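Local coordinates for HhaI Restriction Endonuclease (Haemophilus parahaemolyticus, PDB 6UKF), which recognises the sequence GCGC in double-stranded DNA as a type II restriction endonuclease and hydrolyses the phosphodiester backbone there, at a contact of chain A with DNA. Coordinates in Å, arbitrary orientation; residue numbers count along the deposited sequence, not the author numbering.

A contact of chain A with DNA. Residues 58, 71, 73, 159, 225, 227. With nucleotides of chain B.
The protein grips two successive phosphates of one DNA strand and also reaches a base in the major groove, bringing Ser71, Asn227, Thr225 and Ser159 against DA5 and DG6 of chain B. The DG6 phosphate is held through both non-bridging oxygens. With OG anti to its backbone N (chi1 173°), Ser71 extends toward this phosphate and donates from OG to OP1 of DG6 at 2.5 Å, a short bond. The same hydroxyl accepts the backbone N-H of Lys73, with N 3.1 Å from Ser71 OG, which helps fix it. OP2 of DG6 takes the amide ND2 of Asn227 at 2.7 Å, nearly straight (175° at H) and in the plane of the amide. The same ND2 also contacts a water that bridges to OP1 of DA5, tying the two phosphates together. One step toward the 5' end, the hydroxyl OG1 of Thr225 donates to DA5 OP2 at 2.6 Å, while its methyl CG2 lies beside the same oxygen. Ser159 OG reaches the Hoogsteen edge of DG6 and donates to N7 at 2.8 Å; N7 is common to both purines, so this bond alone would not single out guanine. Val58 CG2 packs on the DG6 sugar at C3' (3.8 Å), and the Lys73 chain runs along the backbone, CB against DG6 C5' at 3.6 Å. Val58 lies in strand 51-62; Ser71 and Lys73 follow strand 67-70, Ser159 sits in the loop between strands 148-156 and 162-163, and Thr225 and Asn227 end the loop from strand 217-221 into strand 228-236.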
loop_
_atom_site.group_PDB
_atom_site.type_symbol
_atom_site.label_atom_id
_atom_site.label_comp_id
_atom_site.label_asym_id
_atom_site.label_seq_id
_atom_site.Cartn_x
_atom_site.Cartn_y
_atom_site.Cartn_z
ATOM N N VAL A 58 -11.570 3.907 -2.650
ATOM C CA VAL A 58 -12.781 3.165 -2.314
ATOM C C VAL A 58 -13.955 3.698 -3.123
ATOM O O VAL A 58 -14.145 4.914 -3.256
ATOM C CB VAL A 58 -13.056 3.243 -0.801
ATOM C CG1 VAL A 58 -14.416 2.646 -0.470
ATOM C CG2 VAL A 58 -11.958 2.525 -0.032
ATOM N N SER A 71 -15.914 7.399 -2.291
ATOM C CA SER A 71 -16.056 7.528 -0.849
ATOM C C SER A 71 -15.633 8.928 -0.417
ATOM O O SER A 71 -14.525 9.367 -0.757
ATOM C CB SER A 71 -15.201 6.508 -0.105
ATOM O OG SER A 71 -15.244 6.778 1.290
ATOM N N LYS A 73 -14.530 9.650 2.303
ATOM C CA LYS A 73 -13.424 9.445 3.225
ATOM C C LYS A 73 -12.128 9.064 2.520
ATOM O O LYS A 73 -11.109 8.875 3.189
ATOM C CB LYS A 73 -13.794 8.377 4.262
ATOM C CG LYS A 73 -14.916 8.793 5.204
ATOM C CD LYS A 73 -15.346 7.639 6.095
ATOM C CE LYS A 73 -16.499 8.034 7.001
ATOM N NZ LYS A 73 -17.579 7.016 7.000
ATOM N N SER A 159 -10.291 -3.716 6.038
ATOM C CA SER A 159 -9.465 -2.706 6.680
ATOM C C SER A 159 -8.514 -3.361 7.681
ATOM O O SER A 159 -8.608 -4.551 7.993
ATOM C CB SER A 159 -10.337 -1.645 7.352
ATOM O OG SER A 159 -11.048 -0.887 6.386
ATOM N N THR A 225 -14.497 -3.976 8.919
ATOM C CA THR A 225 -14.842 -3.185 7.745
ATOM C C THR A 225 -14.354 -3.907 6.492
ATOM O O THR A 225 -13.170 -4.245 6.386
ATOM C CB THR A 225 -14.204 -1.797 7.837
ATOM O OG1 THR A 225 -14.622 -1.151 9.048
ATOM C CG2 THR A 225 -14.605 -0.946 6.643
ATOM N N ASN A 227 -14.991 -2.929 2.947
ATOM C CA ASN A 227 -15.344 -2.154 1.769
ATOM C C ASN A 227 -14.454 -2.535 0.586
ATOM O O ASN A 227 -13.441 -3.225 0.728
ATOM C CB ASN A 227 -15.268 -0.657 2.070
ATOM C CG ASN A 227 -16.372 -0.200 3.009
ATOM O OD1 ASN A 227 -17.411 -0.853 3.122
ATOM N ND2 ASN A 227 -16.154 0.922 3.688
ATOM P P DA B 4 -15.364 -0.371 14.988
ATOM O OP1 DA B 4 -16.551 -1.239 15.176
ATOM O OP2 DA B 4 -14.024 -0.991 14.903
ATOM O "O5'" DA B 4 -15.587 0.545 13.699
ATOM C "C5'" DA B 4 -16.292 1.783 13.829
ATOM C "C4'" DA B 4 -16.195 2.592 12.554
ATOM O "O4'" DA B 4 -14.985 3.397 12.568
ATOM C "C3'" DA B 4 -16.127 1.752 11.286
ATOM O "O3'" DA B 4 -16.866 2.386 10.263
ATOM C "C2'" DA B 4 -14.626 1.660 10.998
ATOM C "C1'" DA B 4 -14.092 2.980 11.541
ATOM N N9 DA B 4 -12.747 2.915 12.122
ATOM C C8 DA B 4 -12.241 1.943 12.941
ATOM N N7 DA B 4 -11.005 2.165 13.331
ATOM C C5 DA B 4 -10.679 3.370 12.730
ATOM C C6 DA B 4 -9.507 4.155 12.744
ATOM N N6 DA B 4 -8.399 3.820 13.415
ATOM N N1 DA B 4 -9.517 5.302 12.036
ATOM C C2 DA B 4 -10.623 5.637 11.363
ATOM N N3 DA B 4 -11.780 4.984 11.275
ATOM C C4 DA B 4 -11.743 3.847 11.987
ATOM P P DA B 5 -17.064 1.673 8.844
ATOM O OP1 DA B 5 -18.321 2.202 8.271
ATOM O OP2 DA B 5 -16.880 0.213 9.009
ATOM O "O5'" DA B 5 -15.858 2.256 7.991
ATOM C "C5'" DA B 5 -15.746 3.654 7.843
ATOM C "C4'" DA B 5 -14.397 4.029 7.289
ATOM O "O4'" DA B 5 -13.367 3.697 8.231
ATOM C "C3'" DA B 5 -14.009 3.309 5.993
ATOM O "O3'" DA B 5 -14.069 4.246 4.941
ATOM C "C2'" DA B 5 -12.594 2.761 6.241
ATOM C "C1'" DA B 5 -12.174 3.480 7.514
ATOM N N9 DA B 5 -11.266 2.762 8.383
ATOM C C8 DA B 5 -11.484 1.567 9.005
ATOM N N7 DA B 5 -10.489 1.181 9.767
ATOM C C5 DA B 5 -9.564 2.206 9.650
ATOM C C6 DA B 5 -8.290 2.403 10.214
ATOM N N6 DA B 5 -7.710 1.534 11.049
ATOM N N1 DA B 5 -7.634 3.538 9.894
ATOM C C2 DA B 5 -8.218 4.407 9.062
ATOM N N3 DA B 5 -9.408 4.332 8.471
ATOM C C4 DA B 5 -10.035 3.195 8.811
ATOM P P DG B 6 -13.804 3.816 3.423
ATOM O OP1 DG B 6 -14.632 4.723 2.601
ATOM O OP2 DG B 6 -13.950 2.351 3.275
ATOM O "O5'" DG B 6 -12.274 4.190 3.203
ATOM C "C5'" DG B 6 -11.856 5.528 3.391
ATOM C "C4'" DG B 6 -10.362 5.647 3.212
ATOM O "O4'" DG B 6 -9.686 4.981 4.313
ATOM C "C3'" DG B 6 -9.802 5.018 1.932
ATOM O "O3'" DG B 6 -8.851 5.908 1.378
ATOM C "C2'" DG B 6 -9.192 3.703 2.408
ATOM C "C1'" DG B 6 -8.717 4.074 3.803
ATOM N N9 DG B 6 -8.599 2.970 4.743
ATOM C C8 DG B 6 -9.489 1.945 4.949
ATOM N N7 DG B 6 -9.113 1.114 5.884
ATOM C C5 DG B 6 -7.898 1.629 6.331
ATOM C C6 DG B 6 -7.011 1.158 7.334
ATOM O O6 DG B 6 -7.126 0.160 8.056
ATOM N N1 DG B 6 -5.893 1.979 7.461
ATOM C C2 DG B 6 -5.663 3.111 6.719
ATOM N N2 DG B 6 -4.529 3.776 6.982
ATOM N N3 DG B 6 -6.482 3.561 5.782
ATOM C C4 DG B 6 -7.575 2.773 5.643
HETATM O O HOH W 1 -18.369 2.364 5.251
#